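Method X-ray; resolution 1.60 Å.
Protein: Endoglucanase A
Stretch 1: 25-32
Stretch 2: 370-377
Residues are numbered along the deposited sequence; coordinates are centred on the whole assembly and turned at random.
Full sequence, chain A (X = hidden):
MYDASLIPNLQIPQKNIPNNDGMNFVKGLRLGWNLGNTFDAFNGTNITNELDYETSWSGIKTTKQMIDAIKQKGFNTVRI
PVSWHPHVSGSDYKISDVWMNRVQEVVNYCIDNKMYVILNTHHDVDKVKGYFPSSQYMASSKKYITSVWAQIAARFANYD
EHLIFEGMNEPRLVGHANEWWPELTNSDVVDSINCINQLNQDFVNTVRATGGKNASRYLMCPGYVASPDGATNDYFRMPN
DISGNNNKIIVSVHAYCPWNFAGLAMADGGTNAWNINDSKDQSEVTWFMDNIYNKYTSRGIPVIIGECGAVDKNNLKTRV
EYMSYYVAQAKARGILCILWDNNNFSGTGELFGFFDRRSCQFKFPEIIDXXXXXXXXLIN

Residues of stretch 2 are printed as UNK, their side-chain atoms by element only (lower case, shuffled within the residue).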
ATOM      1  N   PHE A  25      -3.302 -17.135   1.924  1.00  9.92           N
ATOM      2  CA  PHE A  25      -2.045 -16.446   1.627  1.00  9.71           C
ATOM      3  C   PHE A  25      -2.048 -15.097   2.361  1.00  9.64           C
ATOM      4  O   PHE A  25      -1.089 -14.750   3.058  1.00 10.34           O
ATOM      5  CB  PHE A  25      -1.901 -16.237   0.119  1.00 10.07           C
ATOM      6  CG  PHE A  25      -0.678 -15.457  -0.275  1.00  9.81           C
ATOM      7  CD1 PHE A  25       0.570 -16.068  -0.315  1.00 11.18           C
ATOM      8  CD2 PHE A  25      -0.775 -14.109  -0.618  1.00 10.41           C
ATOM      9  CE1 PHE A  25       1.711 -15.347  -0.698  1.00  9.80           C
ATOM     10  CE2 PHE A  25       0.352 -13.379  -1.000  1.00  9.85           C
ATOM     11  CZ  PHE A  25       1.594 -13.998  -1.040  1.00 10.90           C
ATOM     12  N   VAL A  26      -3.148 -14.360   2.232  1.00 10.09           N
ATOM     13  CA  VAL A  26      -3.291 -13.059   2.888  1.00 11.83           C
ATOM     14  C   VAL A  26      -3.186 -13.163   4.422  1.00 12.90           C
ATOM     15  O   VAL A  26      -2.549 -12.322   5.067  1.00 11.44           O
ATOM     16  CB  VAL A  26      -4.610 -12.357   2.439  1.00 13.04           C
ATOM     17  CG1 VAL A  26      -4.931 -11.167   3.324  1.00 15.26           C
ATOM     18  CG2 VAL A  26      -4.466 -11.895   1.003  1.00 13.46           C
ATOM     19  N   LYS A  27      -3.798 -14.190   5.007  1.00 11.76           N
ATOM     20  CA  LYS A  27      -3.716 -14.377   6.447  1.00 12.49           C
ATOM     21  C   LYS A  27      -2.253 -14.503   6.869  1.00 10.15           C
ATOM     22  O   LYS A  27      -1.862 -13.971   7.903  1.00 11.33           O
ATOM     23  CB  LYS A  27      -4.484 -15.629   6.871  1.00 15.45           C
ATOM     24  CG  LYS A  27      -5.975 -15.512   6.695  1.00 21.79           C
ATOM     25  CD  LYS A  27      -6.664 -16.844   6.965  1.00 27.27           C
ATOM     26  CE  LYS A  27      -6.464 -17.306   8.396  1.00 29.14           C
ATOM     27  NZ  LYS A  27      -7.200 -18.579   8.631  1.00 33.70           N
ATOM     28  N   GLY A  28      -1.452 -15.188   6.053  1.00  9.07           N
ATOM     29  CA  GLY A  28      -0.043 -15.377   6.350  1.00  9.47           C
ATOM     30  C   GLY A  28       0.761 -14.088   6.376  1.00 11.25           C
ATOM     31  O   GLY A  28       1.778 -14.002   7.073  1.00 11.92           O
ATOM     32  N   LEU A  29       0.315 -13.081   5.631  1.00  9.55           N
ATOM     33  CA  LEU A  29       1.009 -11.790   5.603  1.00 11.36           C
ATOM     34  C   LEU A  29       0.893 -11.109   6.970  1.00 10.11           C
ATOM     35  O   LEU A  29       1.728 -10.273   7.341  1.00  9.03           O
ATOM     36  CB  LEU A  29       0.434 -10.882   4.507  1.00 12.59           C
ATOM     37  CG  LEU A  29       0.366 -11.406   3.063  1.00 16.68           C
ATOM     38  CD1 LEU A  29       0.071 -10.251   2.127  1.00 16.87           C
ATOM     39  CD2 LEU A  29       1.650 -12.055   2.649  1.00 15.80           C
ATOM     40  N   ARG A  30      -0.178 -11.463   7.682  1.00  9.92           N
ATOM     41  CA  ARG A  30      -0.499 -11.006   9.037  1.00  9.88           C
ATOM     42  C   ARG A  30      -0.789  -9.525   9.308  1.00  9.94           C
ATOM     43  O   ARG A  30      -1.893  -9.174   9.746  1.00  7.41           O
ATOM     44  CB  ARG A  30       0.530 -11.540  10.041  1.00 12.68           C
ATOM     45  CG  ARG A  30       0.028 -11.468  11.472  1.00 18.73           C
ATOM     46  CD  ARG A  30       1.003 -12.069  12.459  1.00 24.51           C
ATOM     47  NE  ARG A  30       0.433 -12.096  13.805  1.00 29.47           N
ATOM     48  CZ  ARG A  30       1.058 -11.665  14.898  1.00 31.79           C
ATOM     49  NH1 ARG A  30       2.285 -11.165  14.818  1.00 32.80           N
ATOM     50  NH2 ARG A  30       0.455 -11.746  16.077  1.00 31.51           N
ATOM     51  N   LEU A  31       0.214  -8.676   9.101  1.00  8.08           N
ATOM     52  CA  LEU A  31       0.104  -7.231   9.323  1.00  9.07           C
ATOM     53  C   LEU A  31       1.315  -6.637   8.611  1.00  7.83           C
ATOM     54  O   LEU A  31       2.406  -7.203   8.678  1.00  8.06           O
ATOM     55  CB  LEU A  31       0.172  -6.911  10.825  1.00  9.19           C
ATOM     56  CG  LEU A  31       0.065  -5.443  11.248  1.00  8.04           C
ATOM     57  CD1 LEU A  31      -1.315  -4.899  10.929  1.00  8.83           C
ATOM     58  CD2 LEU A  31       0.349  -5.316  12.738  1.00 10.04           C
ATOM     59  N   GLY A  32       1.134  -5.509   7.934  1.00  7.73           N
ATOM     60  CA  GLY A  32       2.253  -4.916   7.217  1.00  7.15           C
ATOM     61  C   GLY A  32       2.682  -3.521   7.646  1.00  6.69           C
ATOM     62  O   GLY A  32       1.950  -2.799   8.325  1.00  6.69           O
ATOM     63  N   UNK A 370      -1.734  -2.513  19.796  1.00 11.24           N
ATOM     64  CA  UNK A 370      -3.163  -2.701  19.604  1.00 10.93           C
ATOM     65  C   UNK A 370      -3.414  -3.324  18.236  1.00 11.49           C
ATOM     66  O   UNK A 370      -4.263  -4.208  18.085  1.00 10.26           O
ATOM     67  N   UNK A 371      -2.653  -2.883  17.234  1.00 11.12           N
ATOM     68  CA  UNK A 371      -2.779  -3.423  15.880  1.00 11.26           C
ATOM     69  C   UNK A 371      -2.351  -4.892  15.821  1.00 10.95           C
ATOM     70  O   UNK A 371      -3.029  -5.717  15.211  1.00 10.62           O
ATOM     71  c   UNK A 371      -2.476  -1.191  14.685  1.00 11.94           C
ATOM     72  c   UNK A 371      -1.682  -1.067  12.004  1.00 14.09           C
ATOM     73  c   UNK A 371      -1.953  -2.602  14.888  1.00 10.44           C
ATOM     74  s   UNK A 371      -1.405  -0.232  13.590  1.00 14.81           S
ATOM     75  N   UNK A 372      -1.221  -5.218  16.446  1.00  9.93           N
ATOM     76  CA  UNK A 372      -0.733  -6.593  16.453  1.00 11.96           C
ATOM     77  C   UNK A 372      -1.722  -7.513  17.176  1.00 11.69           C
ATOM     78  O   UNK A 372      -1.995  -8.628  16.727  1.00 12.58           O
ATOM     79  c   UNK A 372       1.103  -8.152  17.201  1.00 12.25           C
ATOM     80  c   UNK A 372       1.678  -5.911  16.296  1.00 12.55           C
ATOM     81  c   UNK A 372       0.667  -6.697  17.112  1.00 11.17           C
ATOM     82  N   UNK A 373      -2.292  -7.014  18.264  1.00 11.31           N
ATOM     83  CA  UNK A 373      -3.247  -7.783  19.050  1.00 12.36           C
ATOM     84  C   UNK A 373      -4.475  -8.202  18.235  1.00 12.27           C
ATOM     85  O   UNK A 373      -4.956  -9.325  18.362  1.00 13.00           O
ATOM     86  c   UNK A 373      -4.749  -7.592  21.123  1.00 15.87           C
ATOM     87  c   UNK A 373      -4.982  -6.766  22.378  1.00 19.77           C
ATOM     88  n   UNK A 373      -6.228  -8.712  23.309  1.00 27.77           N
ATOM     89  c   UNK A 373      -3.665  -6.967  20.277  1.00 13.29           C
ATOM     90  c   UNK A 373      -6.227  -7.236  23.115  1.00 23.18           C
ATOM     91  N   UNK A 374      -4.940  -7.320  17.355  1.00  9.75           N
ATOM     92  CA  UNK A 374      -6.123  -7.607  16.561  1.00  9.44           C
ATOM     93  C   UNK A 374      -5.903  -8.071  15.124  1.00  8.44           C
ATOM     94  O   UNK A 374      -6.869  -8.310  14.393  1.00 10.54           O
ATOM     95  c   UNK A 374      -7.726  -5.018  20.130  1.00 12.60           C
ATOM     96  o   UNK A 374      -9.001  -5.887  21.965  1.00 13.85           O
ATOM     97  c   UNK A 374      -7.631  -6.241  18.029  1.00 11.57           C
ATOM     98  c   UNK A 374      -7.078  -6.420  16.632  1.00 10.10           C
ATOM     99  c   UNK A 374      -8.944  -7.084  19.891  1.00 12.90           C
ATOM    100  c   UNK A 374      -8.479  -7.203  18.586  1.00 12.00           C
ATOM    101  c   UNK A 374      -8.563  -5.993  20.661  1.00 14.50           C
ATOM    102  c   UNK A 374      -7.265  -5.149  18.816  1.00 13.00           C
ATOM    103  N   UNK A 375      -4.647  -8.234  14.727  1.00  9.54           N
ATOM    104  CA  UNK A 375      -4.332  -8.705  13.381  1.00 10.49           C
ATOM    105  C   UNK A 375      -4.550 -10.219  13.314  1.00 11.46           C
ATOM    106  O   UNK A 375      -4.980 -10.831  14.294  1.00 12.65           O
ATOM    107  c   UNK A 375      -2.891  -8.361  13.031  1.00 11.59           C
ATOM    108  N   UNK A 376      -4.244 -10.825  12.172  1.00 10.51           N
ATOM    109  CA  UNK A 376      -4.411 -12.270  12.002  1.00 11.51           C
ATOM    110  C   UNK A 376      -3.526 -13.035  12.974  1.00 13.98           C
ATOM    111  O   UNK A 376      -2.407 -12.612  13.271  1.00 14.28           O
ATOM    112  c   UNK A 376      -6.795 -11.242   7.593  1.00 14.03           C
ATOM    113  c   UNK A 376      -5.021 -12.194   9.528  1.00 11.97           C
ATOM    114  c   UNK A 376      -6.303 -12.733   9.414  1.00 12.65           C
ATOM    115  c   UNK A 376      -4.642 -11.175   8.659  1.00 12.23           C
ATOM    116  c   UNK A 376      -4.064 -12.705  10.571  1.00 11.12           C
ATOM    117  c   UNK A 376      -7.190 -12.262   8.452  1.00 13.18           C
ATOM    118  c   UNK A 376      -5.519 -10.701   7.697  1.00 13.84           C
ATOM    119  N   UNK A 377      -4.032 -14.160  13.462  1.00 15.21           N
ATOM    120  CA  UNK A 377      -3.265 -14.966  14.389  1.00 18.15           C
ATOM    121  C   UNK A 377      -2.249 -15.796  13.632  1.00 20.27           C
ATOM    122  O   UNK A 377      -2.315 -15.917  12.405  1.00 20.01           O
TER
HETATM  123  O   HOH W   1      -0.678 -15.374  10.291  1.00 23.59           O

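Position 370 carries no side-chain atoms beyond CA. It lies in a helix that begins earlier in the chain, and it touches nothing on stretch 1. It is glycine, G370.

Position 371 has four side-chain atoms in an unbranched chain: two carbons, a sulfur and a final carbon. Its CA-to-CB bond points toward stretch 1. Its terminal carbon lies 4.0 Å from CD1 of L31, an apolar contact between buried side chains. A sulfur between carbons is a thioether, so the residue is methionine, M371, and the terminal carbon is CE.

Position 372 has three carbons, one of them bonded to CA and carrying the other two. Both methyls find partners. One methyl carbon lies 3.8 Å from CD2 of L31, and the other lies 3.8 Å from NH2 of R30. The second approach is oblique to the guanidinium plane. The branching at CB identifies valine, V372. Its chi1 is t; CG2 is the methyl near L31 and CG1 the one near R30.

Position 373 has four carbons in a row ending in nitrogen. Its CA-to-CB bond points away from stretch 1, and the exposed side chain makes no contact there. That is lysine, K373.

Position 374 has one carbon followed by a six-carbon ring bearing an oxygen. The ring stays out of reach of stretch 1. This is tyrosine, Y374. Its hydroxyl is hydrogen-bonded elsewhere in the structure. Its backbone N donates to O of G370 at 3.3 Å.

Position 375 has a single side-chain carbon, and its CA-to-CB bond points toward stretch 1. Its CB lies 3.5 Å from O of R30 and 4.0 Å from CB of L31. The residue is alanine, A375. CA of A375 lies 6.2 Å from CA of L31.

Position 376 has one carbon and then a six-carbon ring with no oxygen. The ring packs against V26 and K27 of the stretch 1 helix. CA of K27 sits over one face, 4.0 Å from the ring centroid and 14° off the normal, in a CH-pi contact. CG of K27 lies over a face too, 3.9 Å from a ring carbon. CG1 of V26 adds an apolar contact 4.4 Å from another ring carbon. It is phenylalanine, F376; the two ring carbons are CE1 and CE2 respectively.

Position 377 has no side-chain atoms. Its O accepts a 2.7 Å hydrogen bond from water 1. The same water donates to O of K27 at 3.0 Å, bridging the two backbones. It is glycine, G377.

Residues that touch are at least 340 positions apart in sequence, and the contact buries 507 Å² in total. R30 leaves helical geometry with positive phi just after its helix. Its extended side chain reaches along stretch 2, where NE donates a 2.9 Å hydrogen bond to O of F376. That acceptor lies near the guanidinium plane, and the N-H...O angle is 150°. Apolar packing by L31 and the F376 ring accompanies this direct polar link, while the water supplies a second polar connection.

Stretch 2 370-377: GMVKYAFG
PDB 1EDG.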